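Local coordinates for protein ethanolamine kinase Pv091845 (Plasmodium vivax, PDB 2QG7) that probably phosphorylates ethanolamine, the first step in making phosphatidylethanolamine, at residues K242-L247 against I267-L272; F235-I240 against L282-N287; L96-D101 against I170-T175. All coordinates share one frame; numbering follows the deposited sequence.

Contact 1: K242-L247 against I267-L272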
loop_
_atom_site.group_PDB
_atom_site.type_symbol
_atom_site.label_atom_id
_atom_site.label_comp_id
_atom_site.label_asym_id
_atom_site.label_seq_id
_atom_site.Cartn_x
_atom_site.Cartn_y
_atom_site.Cartn_z
ATOM N N LYS D 242 -7.149 -11.980 -21.087
ATOM C CA LYS D 242 -8.580 -11.829 -20.841
ATOM C C LYS D 242 -8.800 -10.667 -19.867
ATOM O O LYS D 242 -9.685 -9.852 -20.058
ATOM C CB LYS D 242 -9.132 -13.126 -20.270
ATOM C CG LYS D 242 -10.680 -13.226 -20.081
ATOM C CD LYS D 242 -10.949 -14.189 -18.814
ATOM C CE LYS D 242 -12.504 -14.350 -18.581
ATOM N NZ LYS D 242 -12.814 -15.298 -17.415
ATOM N N TYR D 243 -8.001 -10.612 -18.808
ATOM C CA TYR D 243 -8.106 -9.536 -17.830
ATOM C C TYR D 243 -7.789 -8.158 -18.472
ATOM O O TYR D 243 -8.474 -7.178 -18.213
ATOM C CB TYR D 243 -7.175 -9.779 -16.640
ATOM C CG TYR D 243 -7.410 -11.003 -15.790
ATOM C CD1 TYR D 243 -8.677 -11.600 -15.683
ATOM C CD2 TYR D 243 -6.366 -11.551 -15.063
ATOM C CE1 TYR D 243 -8.886 -12.741 -14.865
ATOM C CE2 TYR D 243 -6.553 -12.658 -14.250
ATOM C CZ TYR D 243 -7.815 -13.245 -14.141
ATOM O OH TYR D 243 -7.980 -14.356 -13.328
ATOM N N PHE D 244 -6.764 -8.125 -19.324
ATOM C CA PHE D 244 -6.330 -6.936 -19.989
ATOM C C PHE D 244 -7.466 -6.381 -20.825
ATOM O O PHE D 244 -7.807 -5.196 -20.699
ATOM C CB PHE D 244 -5.118 -7.225 -20.859
ATOM C CG PHE D 244 -4.616 -6.019 -21.622
ATOM C CD1 PHE D 244 -3.669 -5.153 -21.044
ATOM C CD2 PHE D 244 -5.097 -5.735 -22.914
ATOM C CE1 PHE D 244 -3.230 -4.023 -21.753
ATOM C CE2 PHE D 244 -4.659 -4.619 -23.617
ATOM C CZ PHE D 244 -3.741 -3.765 -23.048
ATOM N N HIS D 245 -8.057 -7.239 -21.661
ATOM C CA HIS D 245 -9.130 -6.843 -22.584
ATOM C C HIS D 245 -10.429 -6.419 -21.877
ATOM O O HIS D 245 -11.102 -5.514 -22.337
ATOM C CB HIS D 245 -9.406 -7.930 -23.655
ATOM C CG HIS D 245 -8.286 -8.118 -24.647
ATOM N ND1 HIS D 245 -7.866 -7.122 -25.510
ATOM C CD2 HIS D 245 -7.506 -9.192 -24.917
ATOM C CE1 HIS D 245 -6.872 -7.573 -26.256
ATOM N NE2 HIS D 245 -6.622 -8.821 -25.903
ATOM N N LEU D 246 -10.777 -7.055 -20.770
ATOM C CA LEU D 246 -11.934 -6.644 -20.002
ATOM C C LEU D 246 -11.723 -5.282 -19.316
ATOM O O LEU D 246 -12.672 -4.483 -19.162
ATOM C CB LEU D 246 -12.284 -7.711 -18.979
ATOM C CG LEU D 246 -12.949 -9.017 -19.459
ATOM C CD1 LEU D 246 -12.866 -10.112 -18.385
ATOM C CD2 LEU D 246 -14.424 -8.778 -19.839
ATOM N N LEU D 247 -10.484 -4.999 -18.936
ATOM C CA LEU D 247 -10.152 -3.739 -18.313
ATOM C C LEU D 247 -9.979 -2.642 -19.327
ATOM O O LEU D 247 -10.350 -1.505 -19.062
ATOM C CB LEU D 247 -8.905 -3.858 -17.447
ATOM C CG LEU D 247 -9.075 -4.506 -16.073
ATOM C CD1 LEU D 247 -7.731 -4.649 -15.392
ATOM C CD2 LEU D 247 -10.033 -3.714 -15.201
ATOM N N ILE D 267 -3.447 4.472 -15.812
ATOM C CA ILE D 267 -2.529 3.456 -16.299
ATOM C C ILE D 267 -2.406 3.566 -17.802
ATOM O O ILE D 267 -3.424 3.587 -18.499
ATOM C CB ILE D 267 -2.987 1.992 -15.916
ATOM C CG1 ILE D 267 -3.144 1.830 -14.395
ATOM C CG2 ILE D 267 -1.949 0.975 -16.411
ATOM C CD1 ILE D 267 -4.111 0.751 -14.010
ATOM N N ASP D 268 -1.171 3.607 -18.306
ATOM C CA ASP D 268 -0.950 3.598 -19.767
ATOM C C ASP D 268 -1.080 2.171 -20.294
ATOM O O ASP D 268 -0.201 1.330 -20.082
ATOM C CB ASP D 268 0.416 4.188 -20.136
ATOM C CG ASP D 268 0.524 4.569 -21.614
ATOM O OD1 ASP D 268 -0.360 4.216 -22.416
ATOM O OD2 ASP D 268 1.501 5.243 -21.995
ATOM N N PHE D 269 -2.216 1.887 -20.919
ATOM C CA PHE D 269 -2.526 0.531 -21.366
ATOM C C PHE D 269 -1.696 0.073 -22.568
ATOM O O PHE D 269 -1.509 -1.129 -22.740
ATOM C CB PHE D 269 -4.016 0.351 -21.619
ATOM C CG PHE D 269 -4.772 -0.246 -20.443
ATOM C CD1 PHE D 269 -4.838 0.427 -19.202
ATOM C CD2 PHE D 269 -5.422 -1.464 -20.572
ATOM C CE1 PHE D 269 -5.533 -0.109 -18.126
ATOM C CE2 PHE D 269 -6.114 -2.024 -19.502
ATOM C CZ PHE D 269 -6.183 -1.356 -18.274
ATOM N N ASP D 270 -1.178 1.009 -23.364
ATOM C CA ASP D 270 -0.288 0.685 -24.471
ATOM C C ASP D 270 1.036 0.150 -23.954
ATOM O O ASP D 270 1.607 -0.781 -24.538
ATOM C CB ASP D 270 -0.043 1.900 -25.373
ATOM C CG ASP D 270 -1.323 2.387 -26.058
ATOM O OD1 ASP D 270 -1.974 1.589 -26.778
ATOM O OD2 ASP D 270 -1.703 3.573 -25.882
ATOM N N VAL D 271 1.532 0.766 -22.881
ATOM C CA VAL D 271 2.753 0.327 -22.200
ATOM C C VAL D 271 2.505 -0.977 -21.411
ATOM O O VAL D 271 3.420 -1.818 -21.256
ATOM C CB VAL D 271 3.321 1.445 -21.264
ATOM C CG1 VAL D 271 4.514 0.968 -20.464
ATOM C CG2 VAL D 271 3.700 2.683 -22.091
ATOM N N LEU D 272 1.283 -1.134 -20.916
ATOM C CA LEU D 272 0.906 -2.343 -20.253
ATOM C C LEU D 272 0.864 -3.496 -21.276
ATOM O O LEU D 272 1.401 -4.580 -20.999
ATOM C CB LEU D 272 -0.439 -2.163 -19.516
ATOM C CG LEU D 272 -1.019 -3.349 -18.729
ATOM C CD1 LEU D 272 -0.096 -3.841 -17.591
ATOM C CD2 LEU D 272 -2.388 -3.002 -18.200
#
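F244 and F269 meet between two antiparallel helices, 236-251 and 269-284, in the helical lobe of this protein-kinase-like fold. The 269-284 helix is only just starting here: D268 is its N-cap and takes a weak capping bond from D270 N. F244 carries its CG anti to the backbone N (chi1 179°), which sends the ring across toward the first turn of that helix. The two rings sit obliquely, centroids 5.2 Å apart and planes at 41°, with F269 CE2 over one face of F244 near its rim and F244 CE1 3.6 Å from F269 CD2. At the edge of the F244 ring, the carbonyl oxygen of F269 lies in plane, F269 O being 3.5 Å from F244 CZ. L272 takes another part of that edge, its CD2 3.8 Å from F244 CD1, and the same methyl rests over the centre of the F269 ring. No hydrogen bond crosses, and all four touching residues are buried. L266 of the second subunit packs on I267 and L272, so the helix start also faces the dimer partner. One turn on from F244, L247 CB meets the edge of the F269 ring, 3.8 Å from F269 CZ.

Contact 2: F235-I240 against L282-N287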
loop_
_atom_site.group_PDB
_atom_site.type_symbol
_atom_site.label_atom_id
_atom_site.label_comp_id
_atom_site.label_asym_id
_atom_site.label_seq_id
_atom_site.Cartn_x
_atom_site.Cartn_y
_atom_site.Cartn_z
ATOM N N PHE D 235 -2.789 -22.125 -20.010
ATOM C CA PHE D 235 -4.010 -21.339 -19.858
ATOM C C PHE D 235 -3.695 -19.934 -19.307
ATOM O O PHE D 235 -4.605 -19.115 -19.137
ATOM C CB PHE D 235 -4.961 -22.063 -18.913
ATOM C CG PHE D 235 -5.871 -23.051 -19.587
ATOM C CD1 PHE D 235 -7.236 -23.012 -19.364
ATOM C CD2 PHE D 235 -5.374 -24.028 -20.429
ATOM C CE1 PHE D 235 -8.085 -23.945 -19.974
ATOM C CE2 PHE D 235 -6.227 -24.937 -21.050
ATOM C CZ PHE D 235 -7.567 -24.893 -20.817
ATOM N N LEU D 236 -2.416 -19.677 -19.046
ATOM C CA LEU D 236 -1.956 -18.500 -18.348
ATOM C C LEU D 236 -2.106 -17.215 -19.149
ATOM O O LEU D 236 -2.645 -16.218 -18.647
ATOM C CB LEU D 236 -0.498 -18.705 -17.897
ATOM C CG LEU D 236 0.356 -17.625 -17.250
ATOM C CD1 LEU D 236 -0.333 -16.951 -16.020
ATOM C CD2 LEU D 236 1.678 -18.256 -16.862
ATOM N N TRP D 237 -1.628 -17.248 -20.388
ATOM C CA TRP D 237 -1.598 -16.062 -21.240
ATOM C C TRP D 237 -2.966 -15.721 -21.782
ATOM O O TRP D 237 -3.269 -14.569 -22.008
ATOM C CB TRP D 237 -0.589 -16.252 -22.368
ATOM C CG TRP D 237 0.647 -16.838 -21.861
ATOM C CD1 TRP D 237 1.078 -18.114 -22.048
ATOM C CD2 TRP D 237 1.620 -16.202 -21.015
ATOM N NE1 TRP D 237 2.270 -18.313 -21.403
ATOM C CE2 TRP D 237 2.623 -17.161 -20.750
ATOM C CE3 TRP D 237 1.737 -14.918 -20.456
ATOM C CZ2 TRP D 237 3.734 -16.882 -19.963
ATOM C CZ3 TRP D 237 2.837 -14.640 -19.692
ATOM C CH2 TRP D 237 3.825 -15.617 -19.448
ATOM N N ASN D 238 -3.783 -16.739 -22.003
ATOM C CA ASN D 238 -5.185 -16.550 -22.311
ATOM C C ASN D 238 -5.908 -15.816 -21.186
ATOM O O ASN D 238 -6.815 -15.038 -21.447
ATOM C CB ASN D 238 -5.843 -17.924 -22.518
ATOM C CG ASN D 238 -7.309 -17.821 -22.951
ATOM O OD1 ASN D 238 -7.609 -17.565 -24.134
ATOM N ND2 ASN D 238 -8.227 -18.040 -21.992
ATOM N N THR D 239 -5.519 -16.095 -19.939
ATOM C CA THR D 239 -6.154 -15.530 -18.745
ATOM C C THR D 239 -5.670 -14.100 -18.514
ATOM O O THR D 239 -6.488 -13.208 -18.282
ATOM C CB THR D 239 -5.891 -16.386 -17.489
ATOM O OG1 THR D 239 -6.386 -17.702 -17.718
ATOM C CG2 THR D 239 -6.601 -15.842 -16.281
ATOM N N ILE D 240 -4.354 -13.890 -18.605
ATOM C CA ILE D 240 -3.774 -12.548 -18.490
ATOM C C ILE D 240 -4.325 -11.584 -19.543
ATOM O O ILE D 240 -4.703 -10.468 -19.217
ATOM C CB ILE D 240 -2.216 -12.565 -18.510
ATOM C CG1 ILE D 240 -1.683 -13.383 -17.347
ATOM C CG2 ILE D 240 -1.655 -11.140 -18.420
ATOM C CD1 ILE D 240 -0.173 -13.459 -17.325
ATOM N N LEU D 282 9.554 -13.427 -22.226
ATOM C CA LEU D 282 10.663 -13.807 -21.356
ATOM C C LEU D 282 10.388 -15.102 -20.576
ATOM O O LEU D 282 11.312 -15.803 -20.174
ATOM C CB LEU D 282 11.014 -12.673 -20.408
ATOM C CG LEU D 282 11.860 -11.546 -20.958
ATOM C CD1 LEU D 282 11.627 -10.317 -20.123
ATOM C CD2 LEU D 282 13.311 -11.918 -20.882
ATOM N N CYS D 283 9.107 -15.375 -20.343
ATOM C CA CYS D 283 8.661 -16.517 -19.574
ATOM C C CYS D 283 8.646 -17.761 -20.468
ATOM O O CYS D 283 9.036 -18.867 -20.035
ATOM C CB CYS D 283 7.277 -16.236 -18.942
ATOM S SG CYS D 283 7.332 -15.177 -17.433
ATOM N N LYS D 284 8.193 -17.571 -21.709
ATOM C CA LYS D 284 8.154 -18.633 -22.699
ATOM C C LYS D 284 9.553 -19.109 -23.137
ATOM O O LYS D 284 9.721 -20.241 -23.571
ATOM C CB LYS D 284 7.295 -18.220 -23.889
ATOM C CG LYS D 284 5.807 -18.276 -23.600
ATOM C CD LYS D 284 5.021 -17.968 -24.862
ATOM C CE LYS D 284 3.535 -18.161 -24.669
ATOM N NZ LYS D 284 2.775 -17.627 -25.838
ATOM N N ARG D 285 10.559 -18.269 -22.996
ATOM C CA ARG D 285 11.911 -18.629 -23.390
ATOM C C ARG D 285 12.599 -19.510 -22.352
ATOM O O ARG D 285 13.754 -19.984 -22.577
ATOM C CB ARG D 285 12.761 -17.373 -23.673
ATOM C CG ARG D 285 13.546 -16.846 -22.457
ATOM C CD ARG D 285 14.602 -15.826 -22.885
ATOM N NE ARG D 285 14.008 -14.527 -23.219
ATOM C CZ ARG D 285 13.866 -14.044 -24.460
ATOM N NH1 ARG D 285 13.303 -12.843 -24.639
ATOM N NH2 ARG D 285 14.283 -14.753 -25.513
ATOM N N GLU D 286 11.913 -19.706 -21.212
ATOM C CA GLU D 286 12.426 -20.593 -20.160
ATOM C C GLU D 286 11.961 -22.036 -20.381
ATOM O O GLU D 286 12.470 -22.919 -19.742
ATOM C CB GLU D 286 12.025 -20.103 -18.761
ATOM C CG GLU D 286 12.501 -18.737 -18.378
ATOM C CD GLU D 286 13.998 -18.638 -18.129
ATOM O OE1 GLU D 286 14.500 -17.492 -18.159
ATOM O OE2 GLU D 286 14.690 -19.675 -17.893
ATOM N N ASN D 287 11.025 -22.245 -21.316
ATOM C CA ASN D 287 10.379 -23.546 -21.591
ATOM C C ASN D 287 10.057 -24.321 -20.293
ATOM O O ASN D 287 10.779 -25.286 -19.892
ATOM C CB ASN D 287 11.179 -24.427 -22.576
ATOM C CG ASN D 287 10.984 -24.008 -24.048
ATOM O OD1 ASN D 287 11.478 -22.937 -24.491
ATOM N ND2 ASN D 287 10.307 -24.881 -24.832
#
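W237 meets C283 and K284 where the first turn of helix 236-251 passes these two residues of helix 269-284, the two helices running antiparallel in the kinase-like helical lobe. The first segment begins at F235, just ahead of its helix. F235 touches C356 and P357 at strand 356-359, and its carbonyl is held from the next turn, T239 OG1 donating to F235 O over 2.7 Å. L236 follows, and its CG lies over the centre of one face of the W237 indole, 4.1 Å above the plane. W237 then carries the whole crossing. Its CG is anti to the carbonyl carbon (chi1 -44°), and the indole reaches out between the helices. K284 comes over the face opposite L236: its extended chain slides past the ring, bringing K284 CE to 3.5 Å from W237 NE1 and 3.9 Å from the centroid of the five-membered ring, a CH-pi contact. K284 NZ stands farther off, 4.6 Å from that centroid and 27° from the normal, an off-centre cation-pi interaction. C283 approaches the benzo edge instead, with its CB 3.5 Å from W237 CH2 and its SG beside the six-membered ring at 5.4 Å from the centroid, a sulfur-aromatic contact. Helix 413-430 lies alongside, its C416 touching W237 and I240. The indole N-H is spent on E359 OE2 and the ammonium is salt-bridged to E280, so the tryptophan and lysine meet through aliphatic carbon and pi surface, with the cation-pi term probably a modest addition.

Contact 3: L96-D101 against I170-T175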
loop_
_atom_site.group_PDB
_atom_site.type_symbol
_atom_site.label_atom_id
_atom_site.label_comp_id
_atom_site.label_asym_id
_atom_site.label_seq_id
_atom_site.Cartn_x
_atom_site.Cartn_y
_atom_site.Cartn_z
ATOM N N LEU D 96 -31.690 -29.303 2.703
ATOM C CA LEU D 96 -32.980 -29.956 2.580
ATOM C C LEU D 96 -33.252 -30.419 1.143
ATOM O O LEU D 96 -33.793 -31.510 0.935
ATOM C CB LEU D 96 -34.103 -29.033 3.097
ATOM C CG LEU D 96 -35.585 -29.461 3.047
ATOM C CD1 LEU D 96 -35.910 -30.663 3.965
ATOM C CD2 LEU D 96 -36.450 -28.270 3.388
ATOM N N HIS D 97 -32.888 -29.587 0.166
ATOM C CA HIS D 97 -33.157 -29.858 -1.240
ATOM C C HIS D 97 -31.933 -30.471 -1.920
ATOM O O HIS D 97 -31.980 -31.614 -2.402
ATOM C CB HIS D 97 -33.601 -28.567 -1.959
ATOM C CG HIS D 97 -33.843 -28.741 -3.429
ATOM N ND1 HIS D 97 -33.302 -27.896 -4.381
ATOM C CD2 HIS D 97 -34.552 -29.676 -4.114
ATOM C CE1 HIS D 97 -33.669 -28.295 -5.588
ATOM N NE2 HIS D 97 -34.430 -29.371 -5.454
ATOM N N TYR D 98 -30.836 -29.715 -1.951
ATOM C CA TYR D 98 -29.622 -30.138 -2.661
ATOM C C TYR D 98 -28.923 -31.341 -1.995
ATOM O O TYR D 98 -28.546 -32.309 -2.672
ATOM C CB TYR D 98 -28.664 -28.943 -2.839
ATOM C CG TYR D 98 -29.146 -27.918 -3.835
ATOM C CD1 TYR D 98 -29.217 -26.560 -3.491
ATOM C CD2 TYR D 98 -29.530 -28.301 -5.144
ATOM C CE1 TYR D 98 -29.664 -25.592 -4.417
ATOM C CE2 TYR D 98 -29.977 -27.341 -6.087
ATOM C CZ TYR D 98 -30.050 -25.987 -5.712
ATOM O OH TYR D 98 -30.486 -25.035 -6.627
ATOM N N GLY D 99 -28.781 -31.259 -0.670
ATOM C CA GLY D 99 -28.145 -32.284 0.130
ATOM C C GLY D 99 -29.141 -33.200 0.806
ATOM O O GLY D 99 -28.990 -33.531 1.979
ATOM N N LYS D 100 -30.150 -33.620 0.049
ATOM C CA LYS D 100 -31.241 -34.456 0.561
ATOM C C LYS D 100 -30.788 -35.887 0.849
ATOM O O LYS D 100 -31.238 -36.499 1.821
ATOM C CB LYS D 100 -32.423 -34.449 -0.415
ATOM C CG LYS D 100 -32.023 -34.737 -1.851
ATOM C CD LYS D 100 -33.228 -34.977 -2.732
ATOM C CE LYS D 100 -32.796 -35.601 -4.080
ATOM N NZ LYS D 100 -33.962 -35.768 -5.022
ATOM N N ASP D 101 -29.892 -36.409 0.006
ATOM C CA ASP D 101 -29.350 -37.772 0.158
ATOM C C ASP D 101 -28.125 -37.775 1.056
ATOM O O ASP D 101 -27.388 -38.754 1.101
ATOM C CB ASP D 101 -29.009 -38.384 -1.203
ATOM C CG ASP D 101 -30.131 -38.192 -2.230
ATOM O OD1 ASP D 101 -31.335 -38.189 -1.850
ATOM O OD2 ASP D 101 -29.809 -38.030 -3.427
ATOM N N ILE D 170 -16.595 -33.354 -3.710
ATOM C CA ILE D 170 -17.719 -32.445 -3.837
ATOM C C ILE D 170 -18.976 -33.256 -4.121
ATOM O O ILE D 170 -19.040 -33.960 -5.129
ATOM C CB ILE D 170 -17.511 -31.419 -4.976
ATOM C CG1 ILE D 170 -16.286 -30.555 -4.693
ATOM C CG2 ILE D 170 -18.787 -30.547 -5.186
ATOM C CD1 ILE D 170 -15.833 -29.836 -5.903
ATOM N N TYR D 171 -19.976 -33.143 -3.243
ATOM C CA TYR D 171 -21.193 -33.961 -3.320
ATOM C C TYR D 171 -22.215 -33.448 -4.353
ATOM O O TYR D 171 -22.672 -34.218 -5.217
ATOM C CB TYR D 171 -21.818 -34.049 -1.939
ATOM C CG TYR D 171 -20.931 -34.683 -0.889
ATOM C CD1 TYR D 171 -20.668 -36.055 -0.908
ATOM C CD2 TYR D 171 -20.376 -33.919 0.143
ATOM C CE1 TYR D 171 -19.863 -36.643 0.065
ATOM C CE2 TYR D 171 -19.564 -34.500 1.130
ATOM C CZ TYR D 171 -19.322 -35.867 1.080
ATOM O OH TYR D 171 -18.523 -36.470 2.027
ATOM N N VAL D 172 -22.551 -32.148 -4.280
ATOM C CA VAL D 172 -23.568 -31.544 -5.160
ATOM C C VAL D 172 -23.122 -30.195 -5.753
ATOM O O VAL D 172 -22.556 -29.366 -5.053
ATOM C CB VAL D 172 -24.945 -31.333 -4.420
ATOM C CG1 VAL D 172 -25.993 -30.806 -5.389
ATOM C CG2 VAL D 172 -25.425 -32.616 -3.749
ATOM N N PHE D 173 -23.406 -29.996 -7.045
ATOM C CA PHE D 173 -23.155 -28.727 -7.724
ATOM C C PHE D 173 -24.487 -28.026 -8.035
ATOM O O PHE D 173 -25.397 -28.651 -8.579
ATOM C CB PHE D 173 -22.369 -28.932 -9.036
ATOM C CG PHE D 173 -20.962 -29.466 -8.855
ATOM C CD1 PHE D 173 -20.714 -30.845 -8.893
ATOM C CD2 PHE D 173 -19.887 -28.594 -8.680
ATOM C CE1 PHE D 173 -19.423 -31.356 -8.738
ATOM C CE2 PHE D 173 -18.563 -29.079 -8.513
ATOM C CZ PHE D 173 -18.332 -30.465 -8.547
ATOM N N PHE D 174 -24.600 -26.738 -7.681
ATOM C CA PHE D 174 -25.741 -25.908 -8.095
ATOM C C PHE D 174 -25.281 -24.536 -8.561
ATOM O O PHE D 174 -24.136 -24.129 -8.300
ATOM C CB PHE D 174 -26.833 -25.809 -7.005
ATOM C CG PHE D 174 -26.310 -25.620 -5.585
ATOM C CD1 PHE D 174 -26.232 -24.349 -5.022
ATOM C CD2 PHE D 174 -25.926 -26.712 -4.813
ATOM C CE1 PHE D 174 -25.770 -24.165 -3.730
ATOM C CE2 PHE D 174 -25.469 -26.536 -3.505
ATOM C CZ PHE D 174 -25.390 -25.260 -2.967
ATOM N N THR D 175 -26.168 -23.816 -9.252
ATOM C CA THR D 175 -25.720 -22.629 -10.021
ATOM C C THR D 175 -25.078 -21.535 -9.188
ATOM O O THR D 175 -24.440 -20.613 -9.743
ATOM C CB THR D 175 -26.833 -21.998 -10.912
ATOM O OG1 THR D 175 -27.969 -21.655 -10.092
ATOM C CG2 THR D 175 -27.249 -22.982 -12.020
#
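V172 and F174 of strand 170-174 both turn toward Y98, in the segment that helix 84-98 leads into. Early on, at Y171, the strand is irregular: Y171 and V172 both pair with I179 of strand 177-181, a classic beta bulge. V172 then spreads its two methyls against Y98. CG2, anti to its own carbonyl carbon, presses against the backbone, with V172 CG2 3.3 Å from Y98 O, while V172 CG1 lies 4.1 Å from Y98 CB. This strand is the outermost, within the chain, of a five-stranded antiparallel sheet, the sheet of the smaller N-terminal lobe in the protein-kinase-like fold, so the contact brings a segment that precedes the sheet in sequence against its edge strand. F174 makes the main contact. Its chi1 of 42° tucks CG between the backbone N and the carbonyl carbon, which lays the phenyl ring flat against the tyrosine in an offset stack, centroids 4.1 Å apart and planes only 3° from parallel. The displacement brings the methylene over the ring as well: F174 CB stands 3.7 Å from the Y98 centroid as a CH-pi contact, and 3.5 Å from Y98 CZ. I179 touches both aromatic side chains. H97 covers the opposite face of the tyrosine, its ND1 3.7 Å above the plane, offset toward the rim. At the far end of that ring, Y98 OH has a weak hydrogen bond with K74 NZ.

How the contacts relate
Contacts 1 and 2 join the same two antiparallel helices, 236-251 and 269-284, about 17 Å apart between centres, and contact 1 is nested inside the chain loop that contact 2 closes. Both are largely buried. Contact 1 joins apolar side chains, with one backbone carbonyl at a ring edge, and has more of the second subunit around it; contact 2, where only L282 is within that subunit's reach, adds an exposed lysine and a buried cysteine sulfur to its tryptophan. Contact 3 lies across the chain's centre, about 39 and 37 Å from the other two between centres. It is partly buried, relying on a nearly parallel aromatic stack where contact 1 has an oblique ring pair. No hydrogen bond crosses any.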